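Local coordinates for Lactamase_B domain-containing protein (PDB 7EV5) that is probably a zinc-dependent hydrolase of the metallo-beta-lactamase superfamily, a dual-activity enzyme akin to B3 metallo-beta-lactamases and glyoxalase II, at residues 10-15 against 188-194; 52-56 against 80-84; 63-67 against 101-105; 146-152 against 178-182. The contacts are given in a common frame with arbitrary orientation. Where two conformers were deposited one is given. Numbering follows the deposited sequence.

Contact 1 of 4, residues 10-15 against 188-194; sequences IQTNAY and ASGHGPL. With ZN (zinc ion), chain C.
One carboxamide, that of N13, reads two carbonyls of the bend facing it: ND2 of N13 donates to O of G192 at 2.9 Å and to O of S189 at 3.1 Å. The two segments run antiparallel, with the CA of N13 4.9 Å from that of G190 and the CA of T12 5.3 Å from that of H191. A single main-chain bond joins them, N of N13 to O of G190 at 2.8 Å and almost straight. N13 is an m rotamer pointing toward the bend. Two residues on, Y15, also m, sends its OH to O of S189 at 2.6 Å, so this carbonyl takes two donors; CB of A188 lies over the Y15 ring face, 3.8 Å from its centroid, as a CH-pi contact. After G190 the chain turns with G192 at phi 86°, psi -171°, where a side chain would jam against the preceding carbonyl. H191, chi1 -59°, leaves the backbone away from the first segment, yet its ring lies beside CG2 of I10, 3.8 Å from CE1 of H191. Water 1 joins O of I10 (2.8 Å) to ND1 of H191 (2.9 Å). NE2 of H191 binds zinc at 2.0 Å, while T12 OG1 hydrogen-bonds zinc ligand D58. Here strands of the two different sheets meet at the metal-bearing edge of the metallo-beta-lactamase fold.

Contact 2 of 4, residues 52-56 against 80-84; sequences LTHAH and ERHWL. With ZN (zinc ion), chain B.
W83 lies alongside the imidazole of H56, the planes 26° apart and the centroids of the H56 ring and the W83 six-membered ring 5.6 Å apart, so slid that the rings barely overlap; CZ3 of W83 comes to 3.6 Å from CD2 of H56. Residues 52-56 form an irregular loop, and 81-84 curl with helical backbone angles but no regular helical bonding, although N of W83 reaches O of E80 at 2.8 Å. The backbones come closest at A55 and W83, CA to CA 6.0 Å. CB of A55 points into the contact, 3.7 Å from CB of W83 and 3.8 Å from CD2 of L84, whose methyl also meets CD1 of L52 at 3.9 Å. L52 and L84 are both m,t rotamers. E80 accepts from N of A55 at OE1 (2.8 Å), while its OE2 is taken by S132 and G134. A55 is the small residue between the two histidines of the HxHxDH zinc motif. NE2 of H54 and ND1 of H56 each bind zinc at 2.1 Å, with water 3 (1.9 Å from the metal), H131 and the shared D150 completing the site; ND1 of H54 is held by OG1 of T53 at 2.9 Å. Both loops follow adjacent parallel strands, 46-51 and 74-77, and lead on to helices 63-70 and 92-96, with L52, A55 and L84 all resting on L76.

Contact 3 of 4, residues 63-67 against 101-105; sequences VDAVR and TTAKP
V63 opens helix 63-70 and puts CG1 3.9 Å from CG2 of T102, with V74 of strand 74-77 also against its side chain. D64 follows, CA to CA 5.7 Å from T102, and is the polar centre: chi1 -83° brings OD1 to N of A103 for a nearly straight 3.0 Å hydrogen bond, and water 4 donates to OD2 of D64 at 3.0 Å while lying 3.2 Å from OG1 of T101. Within the loop, OG1 of T102 donates to O of K104 at 2.8 Å. This helix is the connection of a beta-alpha-beta crossover between parallel strands 46-51 and 74-77, and residues 101-105 belong to the loop that leads from helix 92-96 to edge strand 108-110. A65 and V66 face helix 33-42 instead. One turn on from V63, R67 (chi1 t) folds back on D64, NH1 to OD1 2.8 Å, an i to i+3 salt bridge. CD of K104 lies over the R67 guanidinium face, 4.0 Å from NH2 of R67. Water 5 accepts from NE of R67 (2.9 Å) and NZ of K104 (3.1 Å).

Contact 4 of 4, residues 146-152 against 178-182; sequences LFSGDVL and ILPLP. With ZN (zinc ion), chain C.
The turn that delivers the aspartate shared by both zinc sites is backed by a wholly apolar contact. Strand 145-149 runs into a type II' turn from S148 to V151, with G149 at phi 58°, psi -133° and D150 following; the closing bond, N of V151 to O of S148, is weak at 3.5 Å. D150 takes no part in the packing and binds zinc through OD2 at 2.0 Å, sharing this metal with D58, H59, H191 and water 3. At the end of helix 167-178, residues 178-181 make a type I turn closed by N of L181 to O of I178 at 3.0 Å. No hydrogen bond crosses between the segments, and the nearest CA pair, S148 and I178, is 8.5 Å apart, so side chains fill the gap. I178, an m,t rotamer, is the wedge: its CD1 meets CG1 of V151 at 3.4 Å and CB of S148 at 4.3 Å, while its CG2 lies 3.9 Å from CD2 of L146 and 4.0 Å from CD2 of L152. L146 and L152 share t,p rotamers. CD1 of L146 also touches CD1 of L181 at 3.9 Å, and CD2 of L152 reaches CD2 of L179 at 4.3 Å. V151 also packs on L170 and I174. The contact closes the helical connection between neighbouring parallel strands 145-149 and 186-189, a beta-alpha-beta crossover of the metallo-beta-lactamase fold.

Contacts 1, 2 and 4 are buried and share water 3: contact 1 gives H191 to one zinc, contact 2 H54 and H56 to the other, and contact 4 the D150 that serves both. Contact 3 is only partly buried and holds no ligand. Strands 186-189 of contact 1 and 145-149 of contact 4 are neighbours in one sheet, joined by A188 N to L146 O and G190 N to G149 O, both 2.8 Å, while residues 10-15 bring in the other sheet. Around that one lie contacts 2 and 3, meeting at L84 O and T102 N, 2.9 Å apart. Chemistry follows place: hydrogen bonds to carbonyls in contact 1, apolar packing plus a carboxylate in contact 2, purely apolar in contact 4, charges and waters in contact 3.

Contact 1 of 4, residues 10-15 against 188-194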
loop_
_atom_site.group_PDB
_atom_site.type_symbol
_atom_site.label_atom_id
_atom_site.label_comp_id
_atom_site.label_asym_id
_atom_site.label_seq_id
_atom_site.Cartn_x
_atom_site.Cartn_y
_atom_site.Cartn_z
ATOM N N ILE A 10 -11.121 -9.483 -3.551
ATOM C CA ILE A 10 -10.060 -9.853 -2.618
ATOM C C ILE A 10 -10.201 -9.124 -1.287
ATOM O O ILE A 10 -9.694 -9.599 -0.259
ATOM C CB ILE A 10 -8.683 -9.610 -3.272
ATOM C CG1 ILE A 10 -8.620 -10.266 -4.654
ATOM C CG2 ILE A 10 -7.544 -10.102 -2.374
ATOM C CD1 ILE A 10 -8.657 -11.775 -4.614
ATOM N N GLN A 11 -10.893 -7.983 -1.278
ATOM C CA GLN A 11 -11.097 -7.160 -0.088
ATOM C C GLN A 11 -9.802 -6.536 0.423
ATOM O O GLN A 11 -9.672 -6.254 1.617
ATOM C CB GLN A 11 -11.854 -7.897 1.023
ATOM C CG GLN A 11 -13.325 -8.148 0.688
ATOM C CD GLN A 11 -14.166 -6.887 0.812
ATOM O OE1 GLN A 11 -14.523 -6.476 1.915
ATOM N NE2 GLN A 11 -14.477 -6.264 -0.314
ATOM N N THR A 12 -8.852 -6.318 -0.487
ATOM C CA THR A 12 -7.632 -5.598 -0.155
ATOM C C THR A 12 -7.966 -4.231 0.424
ATOM O O THR A 12 -8.854 -3.525 -0.072
ATOM C CB THR A 12 -6.819 -5.423 -1.431
ATOM O OG1 THR A 12 -6.536 -6.721 -1.970
ATOM C CG2 THR A 12 -5.489 -4.705 -1.160
ATOM N N ASN A 13 -7.233 -3.851 1.468
ATOM C CA ASN A 13 -7.474 -2.578 2.147
ATOM C C ASN A 13 -6.846 -1.441 1.351
ATOM O O ASN A 13 -5.617 -1.331 1.279
ATOM C CB ASN A 13 -6.847 -2.593 3.536
ATOM C CG ASN A 13 -7.488 -3.592 4.459
ATOM O OD1 ASN A 13 -8.710 -3.701 4.508
ATOM N ND2 ASN A 13 -6.673 -4.318 5.212
ATOM N N ALA A 14 -7.677 -0.588 0.766
ATOM C CA ALA A 14 -7.212 0.751 0.451
ATOM C C ALA A 14 -7.238 1.578 1.724
ATOM O O ALA A 14 -7.882 1.222 2.711
ATOM C CB ALA A 14 -8.137 1.411 -0.575
ATOM N N TYR A 15 -6.535 2.701 1.702
ATOM C CA TYR A 15 -6.585 3.644 2.813
ATOM C C TYR A 15 -6.759 5.047 2.267
ATOM O O TYR A 15 -6.177 5.399 1.239
ATOM C CB TYR A 15 -5.320 3.587 3.698
ATOM C CG TYR A 15 -5.234 2.274 4.410
ATOM C CD1 TYR A 15 -5.918 2.065 5.596
ATOM C CD2 TYR A 15 -4.516 1.220 3.872
ATOM C CE1 TYR A 15 -5.876 0.850 6.231
ATOM C CE2 TYR A 15 -4.481 -0.011 4.496
ATOM C CZ TYR A 15 -5.154 -0.189 5.687
ATOM O OH TYR A 15 -5.134 -1.412 6.336
ATOM N N ALA A 188 -1.134 -0.400 9.130
ATOM C CA ALA A 188 -2.264 -0.349 8.201
ATOM C C ALA A 188 -1.822 -1.139 6.974
ATOM O O ALA A 188 -1.164 -0.616 6.073
ATOM C CB ALA A 188 -2.628 1.098 7.873
ATOM N N SER A 189 -2.172 -2.418 6.960
ATOM C CA SER A 189 -1.674 -3.382 5.993
ATOM C C SER A 189 -2.699 -3.652 4.901
ATOM O O SER A 189 -3.836 -3.179 4.931
ATOM C CB SER A 189 -1.298 -4.684 6.700
ATOM O OG SER A 189 -2.468 -5.368 7.112
ATOM N N GLY A 190 -2.262 -4.412 3.900
ATOM C CA GLY A 190 -3.090 -4.640 2.735
ATOM C C GLY A 190 -4.228 -5.614 2.943
ATOM O O GLY A 190 -5.141 -5.641 2.121
ATOM N N HIS A 191 -4.186 -6.432 3.991
ATOM C CA HIS A 191 -5.198 -7.473 4.146
ATOM C C HIS A 191 -5.500 -7.669 5.622
ATOM O O HIS A 191 -4.575 -7.808 6.422
ATOM C CB HIS A 191 -4.701 -8.788 3.518
ATOM C CG HIS A 191 -4.392 -8.664 2.053
ATOM N ND1 HIS A 191 -5.344 -8.847 1.076
ATOM C CD2 HIS A 191 -3.248 -8.333 1.403
ATOM C CE1 HIS A 191 -4.805 -8.645 -0.112
ATOM N NE2 HIS A 191 -3.533 -8.325 0.057
ATOM N N GLY A 192 -6.785 -7.685 5.981
ATOM C CA GLY A 192 -7.180 -7.977 7.342
ATOM C C GLY A 192 -7.198 -6.766 8.254
ATOM O O GLY A 192 -7.041 -5.620 7.816
ATOM N N PRO A 193 -7.376 -7.011 9.552
ATOM C CA PRO A 193 -7.578 -5.915 10.507
ATOM C C PRO A 193 -6.328 -5.083 10.752
ATOM O O PRO A 193 -5.193 -5.520 10.554
ATOM C CB PRO A 193 -7.980 -6.643 11.800
ATOM C CG PRO A 193 -8.461 -7.982 11.366
ATOM C CD PRO A 193 -7.664 -8.330 10.140
ATOM N N LEU A 194 -6.562 -3.862 11.233
ATOM C CA LEU A 194 -5.477 -3.035 11.736
ATOM C C LEU A 194 -4.820 -3.700 12.942
ATOM O O LEU A 194 -5.433 -4.492 13.660
ATOM C CB LEU A 194 -6.019 -1.671 12.158
ATOM C CG LEU A 194 -6.590 -0.769 11.072
ATOM C CD1 LEU A 194 -7.235 0.440 11.717
ATOM C CD2 LEU A 194 -5.494 -0.342 10.096
HETATM ZN ZN ZN C . -2.279 -7.721 -1.415
HETATM O O HOH W 1 -8.016 -9.349 1.988
HETATM O O HOH W 2 -8.857 -7.281 3.986
HETATM O O HOH W 3 -1.164 -8.581 -2.837
#

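Contact 2 of 4, residues 52-56 against 80-84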
loop_
_atom_site.group_PDB
_atom_site.type_symbol
_atom_site.label_atom_id
_atom_site.label_comp_id
_atom_site.label_asym_id
_atom_site.label_seq_id
_atom_site.Cartn_x
_atom_site.Cartn_y
_atom_site.Cartn_z
ATOM N N LEU A 52 1.222 3.855 -3.972
ATOM C CA LEU A 52 1.101 2.408 -4.042
ATOM C C LEU A 52 2.182 1.763 -3.193
ATOM O O LEU A 52 3.376 2.043 -3.369
ATOM C CB LEU A 52 1.232 1.929 -5.485
ATOM C CG LEU A 52 0.129 2.388 -6.435
ATOM C CD1 LEU A 52 0.424 1.868 -7.822
ATOM C CD2 LEU A 52 -1.262 1.937 -5.954
ATOM N N THR A 53 1.770 0.886 -2.283
ATOM C CA THR A 53 2.766 0.098 -1.566
ATOM C C THR A 53 3.465 -0.866 -2.508
ATOM O O THR A 53 4.661 -1.145 -2.348
ATOM C CB THR A 53 2.135 -0.667 -0.393
ATOM O OG1 THR A 53 1.208 -1.651 -0.880
ATOM C CG2 THR A 53 1.442 0.281 0.566
ATOM N N HIS A 54 2.728 -1.395 -3.481
ATOM C CA HIS A 54 3.241 -2.305 -4.495
ATOM C C HIS A 54 2.179 -2.442 -5.576
ATOM O O HIS A 54 1.063 -1.925 -5.441
ATOM C CB HIS A 54 3.721 -3.657 -3.922
ATOM C CG HIS A 54 2.648 -4.545 -3.338
ATOM N ND1 HIS A 54 1.802 -4.154 -2.322
ATOM C CD2 HIS A 54 2.362 -5.847 -3.581
ATOM C CE1 HIS A 54 1.029 -5.172 -1.980
ATOM N NE2 HIS A 54 1.335 -6.206 -2.741
ATOM N N ALA A 55 2.530 -3.155 -6.647
ATOM C CA ALA A 55 1.715 -3.163 -7.854
ATOM C C ALA A 55 1.067 -4.508 -8.137
ATOM O O ALA A 55 0.687 -4.777 -9.282
ATOM C CB ALA A 55 2.502 -2.663 -9.065
ATOM N N HIS A 56 0.903 -5.349 -7.123
ATOM C CA HIS A 56 0.059 -6.521 -7.319
ATOM C C HIS A 56 -1.344 -6.085 -7.723
ATOM O O HIS A 56 -1.842 -5.035 -7.302
ATOM C CB HIS A 56 -0.018 -7.357 -6.040
ATOM C CG HIS A 56 1.146 -8.271 -5.853
ATOM N ND1 HIS A 56 1.563 -8.688 -4.610
ATOM C CD2 HIS A 56 1.977 -8.855 -6.746
ATOM C CE1 HIS A 56 2.597 -9.496 -4.741
ATOM N NE2 HIS A 56 2.874 -9.609 -6.026
ATOM N N GLU A 80 8.922 -2.085 -9.746
ATOM C CA GLU A 80 7.665 -2.637 -10.242
ATOM C C GLU A 80 7.018 -1.765 -11.315
ATOM O O GLU A 80 5.831 -1.924 -11.601
ATOM C CB GLU A 80 6.702 -2.910 -9.081
ATOM C CG GLU A 80 7.177 -4.071 -8.213
ATOM C CD GLU A 80 6.342 -4.268 -6.963
ATOM O OE1 GLU A 80 5.200 -3.781 -6.912
ATOM O OE2 GLU A 80 6.838 -4.914 -6.024
ATOM N N ARG A 81 7.790 -0.873 -11.943
ATOM C CA ARG A 81 7.212 0.073 -12.896
ATOM C C ARG A 81 6.525 -0.614 -14.071
ATOM O O ARG A 81 5.543 -0.083 -14.601
ATOM C CB ARG A 81 8.286 1.051 -13.386
ATOM C CG ARG A 81 9.394 0.449 -14.259
ATOM C CD ARG A 81 10.357 1.558 -14.747
ATOM N NE ARG A 81 11.557 1.032 -15.394
ATOM C CZ ARG A 81 11.706 0.872 -16.704
ATOM N NH1 ARG A 81 10.717 1.178 -17.539
ATOM N NH2 ARG A 81 12.849 0.388 -17.174
ATOM N N HIS A 82 7.012 -1.786 -14.489
ATOM C CA HIS A 82 6.378 -2.516 -15.577
ATOM C C HIS A 82 5.143 -3.287 -15.138
ATOM O O HIS A 82 4.407 -3.783 -15.998
ATOM C CB HIS A 82 7.354 -3.531 -16.182
ATOM C CG HIS A 82 8.577 -2.916 -16.786
ATOM N ND1 HIS A 82 8.519 -2.001 -17.816
ATOM C CD2 HIS A 82 9.890 -3.084 -16.504
ATOM C CE1 HIS A 82 9.745 -1.634 -18.142
ATOM N NE2 HIS A 82 10.594 -2.277 -17.363
ATOM N N TRP A 83 4.903 -3.414 -13.834
ATOM C CA TRP A 83 3.845 -4.303 -13.368
ATOM C C TRP A 83 2.452 -3.728 -13.572
ATOM O O TRP A 83 1.489 -4.492 -13.692
ATOM C CB TRP A 83 4.027 -4.600 -11.881
ATOM C CG TRP A 83 5.163 -5.523 -11.576
ATOM C CD1 TRP A 83 6.281 -5.740 -12.329
ATOM C CD2 TRP A 83 5.291 -6.340 -10.419
ATOM N NE1 TRP A 83 7.103 -6.655 -11.706
ATOM C CE2 TRP A 83 6.509 -7.049 -10.534
ATOM C CE3 TRP A 83 4.486 -6.554 -9.304
ATOM C CZ2 TRP A 83 6.945 -7.953 -9.557
ATOM C CZ3 TRP A 83 4.919 -7.455 -8.337
ATOM C CH2 TRP A 83 6.141 -8.141 -8.476
ATOM N N LEU A 84 2.305 -2.400 -13.594
ATOM C CA LEU A 84 0.974 -1.810 -13.680
ATOM C C LEU A 84 0.268 -2.230 -14.962
ATOM O O LEU A 84 -0.931 -2.529 -14.954
ATOM C CB LEU A 84 1.079 -0.286 -13.631
ATOM C CG LEU A 84 1.503 0.309 -12.288
ATOM C CD1 LEU A 84 1.574 1.824 -12.437
ATOM C CD2 LEU A 84 0.571 -0.088 -11.145
HETATM ZN ZN ZN B . 0.727 -8.180 -2.733
HETATM O O HOH W 3 -1.164 -8.581 -2.837
#

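Contact 3 of 4, residues 63-67 against 101-105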
loop_
_atom_site.group_PDB
_atom_site.type_symbol
_atom_site.label_atom_id
_atom_site.label_comp_id
_atom_site.label_asym_id
_atom_site.label_seq_id
_atom_site.Cartn_x
_atom_site.Cartn_y
_atom_site.Cartn_z
ATOM N N VAL A 63 -6.924 2.055 -9.869
ATOM C CA VAL A 63 -6.009 3.174 -10.111
ATOM C C VAL A 63 -6.469 4.024 -11.297
ATOM O O VAL A 63 -6.531 5.252 -11.197
ATOM C CB VAL A 63 -4.565 2.663 -10.275
ATOM C CG1 VAL A 63 -3.669 3.743 -10.860
ATOM C CG2 VAL A 63 -4.011 2.215 -8.934
ATOM N N ASP A 64 -6.793 3.388 -12.429
ATOM C CA ASP A 64 -7.207 4.127 -13.624
ATOM C C ASP A 64 -8.360 5.074 -13.305
ATOM O O ASP A 64 -8.298 6.280 -13.585
ATOM C CB ASP A 64 -7.682 3.138 -14.697
ATOM C CG ASP A 64 -6.549 2.533 -15.523
ATOM O OD1 ASP A 64 -5.472 3.156 -15.663
ATOM O OD2 ASP A 64 -6.755 1.414 -16.054
ATOM N N ALA A 65 -9.427 4.537 -12.720
ATOM C CA ALA A 65 -10.623 5.338 -12.488
ATOM C C ALA A 65 -10.353 6.455 -11.492
ATOM O O ALA A 65 -10.789 7.591 -11.689
ATOM C CB ALA A 65 -11.766 4.446 -12.013
ATOM N N VAL A 66 -9.626 6.160 -10.417
ATOM C CA VAL A 66 -9.329 7.186 -9.427
ATOM C C VAL A 66 -8.409 8.252 -10.024
ATOM O O VAL A 66 -8.648 9.458 -9.875
ATOM C CB VAL A 66 -8.743 6.545 -8.153
ATOM C CG1 VAL A 66 -8.296 7.609 -7.193
ATOM C CG2 VAL A 66 -9.784 5.654 -7.485
ATOM N N ARG A 67 -7.350 7.821 -10.715
ATOM C CA ARG A 67 -6.431 8.761 -11.349
ATOM C C ARG A 67 -7.156 9.649 -12.357
ATOM O O ARG A 67 -6.955 10.869 -12.387
ATOM C CB ARG A 67 -5.301 7.975 -12.019
ATOM C CG ARG A 67 -4.243 8.792 -12.719
ATOM C CD ARG A 67 -3.510 7.912 -13.734
ATOM N NE ARG A 67 -4.390 7.532 -14.838
ATOM C CZ ARG A 67 -4.616 6.282 -15.234
ATOM N NH1 ARG A 67 -4.021 5.262 -14.630
ATOM N NH2 ARG A 67 -5.441 6.050 -16.244
ATOM N N THR A 101 -5.010 -4.400 -15.254
ATOM C CA THR A 101 -3.934 -3.503 -15.645
ATOM C C THR A 101 -4.389 -2.060 -15.493
ATOM O O THR A 101 -5.589 -1.762 -15.445
ATOM C CB THR A 101 -3.577 -3.668 -17.126
ATOM O OG1 THR A 101 -4.758 -3.477 -17.910
ATOM C CG2 THR A 101 -2.967 -5.038 -17.426
ATOM N N THR A 102 -3.412 -1.160 -15.438
ATOM C CA THR A 102 -3.661 0.242 -15.732
ATOM C C THR A 102 -3.414 0.493 -17.213
ATOM O O THR A 102 -2.854 -0.342 -17.930
ATOM C CB THR A 102 -2.763 1.162 -14.896
ATOM O OG1 THR A 102 -1.403 0.994 -15.314
ATOM C CG2 THR A 102 -2.896 0.859 -13.409
ATOM N N ALA A 103 -3.849 1.665 -17.673
ATOM C CA ALA A 103 -3.658 2.066 -19.059
ATOM C C ALA A 103 -2.467 2.999 -19.242
ATOM O O ALA A 103 -2.099 3.302 -20.384
ATOM C CB ALA A 103 -4.926 2.734 -19.599
ATOM N N LYS A 104 -1.853 3.444 -18.150
ATOM C CA LYS A 104 -0.748 4.386 -18.147
ATOM C C LYS A 104 0.221 3.970 -17.054
ATOM O O LYS A 104 -0.207 3.443 -16.020
ATOM C CB LYS A 104 -1.250 5.802 -17.815
ATOM C CG LYS A 104 -2.152 6.432 -18.868
ATOM C CD LYS A 104 -2.637 7.801 -18.408
ATOM C CE LYS A 104 -3.532 8.460 -19.446
ATOM N NZ LYS A 104 -3.957 9.830 -19.038
ATOM N N PRO A 105 1.520 4.187 -17.253
ATOM C CA PRO A 105 2.492 3.921 -16.182
ATOM C C PRO A 105 2.347 4.927 -15.049
ATOM O O PRO A 105 1.649 5.941 -15.153
ATOM C CB PRO A 105 3.850 4.068 -16.877
ATOM C CG PRO A 105 3.590 4.977 -18.050
ATOM C CD PRO A 105 2.165 4.687 -18.485
HETATM O O HOH W 4 -6.282 -0.663 -18.207
HETATM O O HOH W 5 -5.075 10.009 -16.125
#

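Contact 4 of 4, residues 146-152 against 178-182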
loop_
_atom_site.group_PDB
_atom_site.type_symbol
_atom_site.label_atom_id
_atom_site.label_comp_id
_atom_site.label_asym_id
_atom_site.label_seq_id
_atom_site.Cartn_x
_atom_site.Cartn_y
_atom_site.Cartn_z
ATOM N N LEU A 146 1.492 3.472 9.835
ATOM C CA LEU A 146 2.396 2.954 8.818
ATOM C C LEU A 146 1.564 2.236 7.765
ATOM O O LEU A 146 0.891 1.245 8.066
ATOM C CB LEU A 146 3.391 1.978 9.450
ATOM C CG LEU A 146 4.358 1.275 8.488
ATOM C CD1 LEU A 146 5.426 2.229 7.991
ATOM C CD2 LEU A 146 4.983 0.069 9.200
ATOM N N PHE A 147 1.627 2.717 6.525
ATOM C CA PHE A 147 0.942 2.061 5.412
ATOM C C PHE A 147 1.979 1.161 4.757
ATOM O O PHE A 147 2.745 1.596 3.902
ATOM C CB PHE A 147 0.356 3.104 4.469
ATOM C CG PHE A 147 -0.576 4.058 5.162
ATOM C CD1 PHE A 147 -1.898 3.710 5.373
ATOM C CD2 PHE A 147 -0.122 5.282 5.635
ATOM C CE1 PHE A 147 -2.762 4.560 6.014
ATOM C CE2 PHE A 147 -0.986 6.147 6.295
ATOM C CZ PHE A 147 -2.307 5.790 6.489
ATOM N N SER A 148 2.006 -0.105 5.183
ATOM C CA SER A 148 3.091 -1.025 4.848
ATOM C C SER A 148 2.689 -2.129 3.872
ATOM O O SER A 148 3.443 -3.089 3.695
ATOM C CB SER A 148 3.687 -1.629 6.123
ATOM O OG SER A 148 2.670 -2.034 7.033
ATOM N N GLY A 149 1.526 -2.026 3.242
ATOM C CA GLY A 149 1.169 -3.024 2.248
ATOM C C GLY A 149 1.144 -4.428 2.823
ATOM O O GLY A 149 0.565 -4.682 3.885
ATOM N N ASP A 150 1.772 -5.365 2.110
ATOM C CA ASP A 150 1.623 -6.785 2.401
ATOM C C ASP A 150 2.838 -7.373 3.101
ATOM O O ASP A 150 3.095 -8.568 2.981
ATOM C CB ASP A 150 1.281 -7.568 1.130
ATOM C CG ASP A 150 -0.110 -7.253 0.596
ATOM O OD1 ASP A 150 -0.800 -6.389 1.173
ATOM O OD2 ASP A 150 -0.488 -7.858 -0.432
ATOM N N VAL A 151 3.568 -6.565 3.865
ATOM C CA VAL A 151 4.730 -7.079 4.582
ATOM C C VAL A 151 4.314 -7.765 5.879
ATOM O O VAL A 151 4.730 -8.896 6.168
ATOM C CB VAL A 151 5.719 -5.925 4.827
ATOM C CG1 VAL A 151 6.836 -6.368 5.741
ATOM C CG2 VAL A 151 6.286 -5.433 3.498
ATOM N N LEU A 152 3.495 -7.085 6.678
ATOM C CA LEU A 152 3.171 -7.494 8.040
ATOM C C LEU A 152 1.674 -7.343 8.234
ATOM O O LEU A 152 1.124 -6.263 8.001
ATOM C CB LEU A 152 3.910 -6.605 9.050
ATOM C CG LEU A 152 3.615 -6.818 10.535
ATOM C CD1 LEU A 152 4.006 -8.228 10.978
ATOM C CD2 LEU A 152 4.300 -5.765 11.387
ATOM N N ILE A 178 10.705 -2.352 9.944
ATOM C CA ILE A 178 9.355 -2.107 10.441
ATOM C C ILE A 178 9.290 -2.138 11.960
ATOM O O ILE A 178 8.848 -1.169 12.587
ATOM C CB ILE A 178 8.361 -3.081 9.797
ATOM C CG1 ILE A 178 8.242 -2.727 8.318
ATOM C CG2 ILE A 178 7.002 -3.022 10.498
ATOM C CD1 ILE A 178 7.244 -3.540 7.589
ATOM N N LEU A 179 9.727 -3.239 12.563
ATOM C CA LEU A 179 9.610 -3.371 14.011
ATOM C C LEU A 179 10.377 -2.331 14.830
ATOM O O LEU A 179 9.953 -2.083 15.972
ATOM C CB LEU A 179 9.912 -4.809 14.456
ATOM C CG LEU A 179 8.966 -5.872 13.889
ATOM C CD1 LEU A 179 9.347 -7.254 14.392
ATOM C CD2 LEU A 179 7.508 -5.562 14.204
ATOM N N PRO A 180 11.471 -1.712 14.361
ATOM C CA PRO A 180 12.082 -0.627 15.159
ATOM C C PRO A 180 11.230 0.632 15.281
ATOM O O PRO A 180 11.570 1.505 16.092
ATOM C CB PRO A 180 13.400 -0.333 14.426
ATOM C CG PRO A 180 13.689 -1.566 13.658
ATOM C CD PRO A 180 12.345 -2.090 13.230
ATOM N N LEU A 181 10.153 0.770 14.505
ATOM C CA LEU A 181 9.292 1.935 14.621
ATOM C C LEU A 181 8.562 1.925 15.970
ATOM O O LEU A 181 8.475 0.886 16.628
ATOM C CB LEU A 181 8.289 1.940 13.468
ATOM C CG LEU A 181 8.920 2.228 12.110
ATOM C CD1 LEU A 181 7.931 1.973 10.987
ATOM C CD2 LEU A 181 9.439 3.662 12.055
ATOM N N PRO A 182 8.029 3.073 16.403
ATOM C CA PRO A 182 7.424 3.137 17.742
ATOM C C PRO A 182 6.309 2.114 17.903
ATOM O O PRO A 182 5.551 1.841 16.969
ATOM C CB PRO A 182 6.891 4.570 17.817
ATOM C CG PRO A 182 7.770 5.341 16.908
ATOM C CD PRO A 182 8.093 4.402 15.772
HETATM ZN ZN ZN C . -2.279 -7.721 -1.415
HETATM O O HOH W 3 -1.164 -8.581 -2.837
#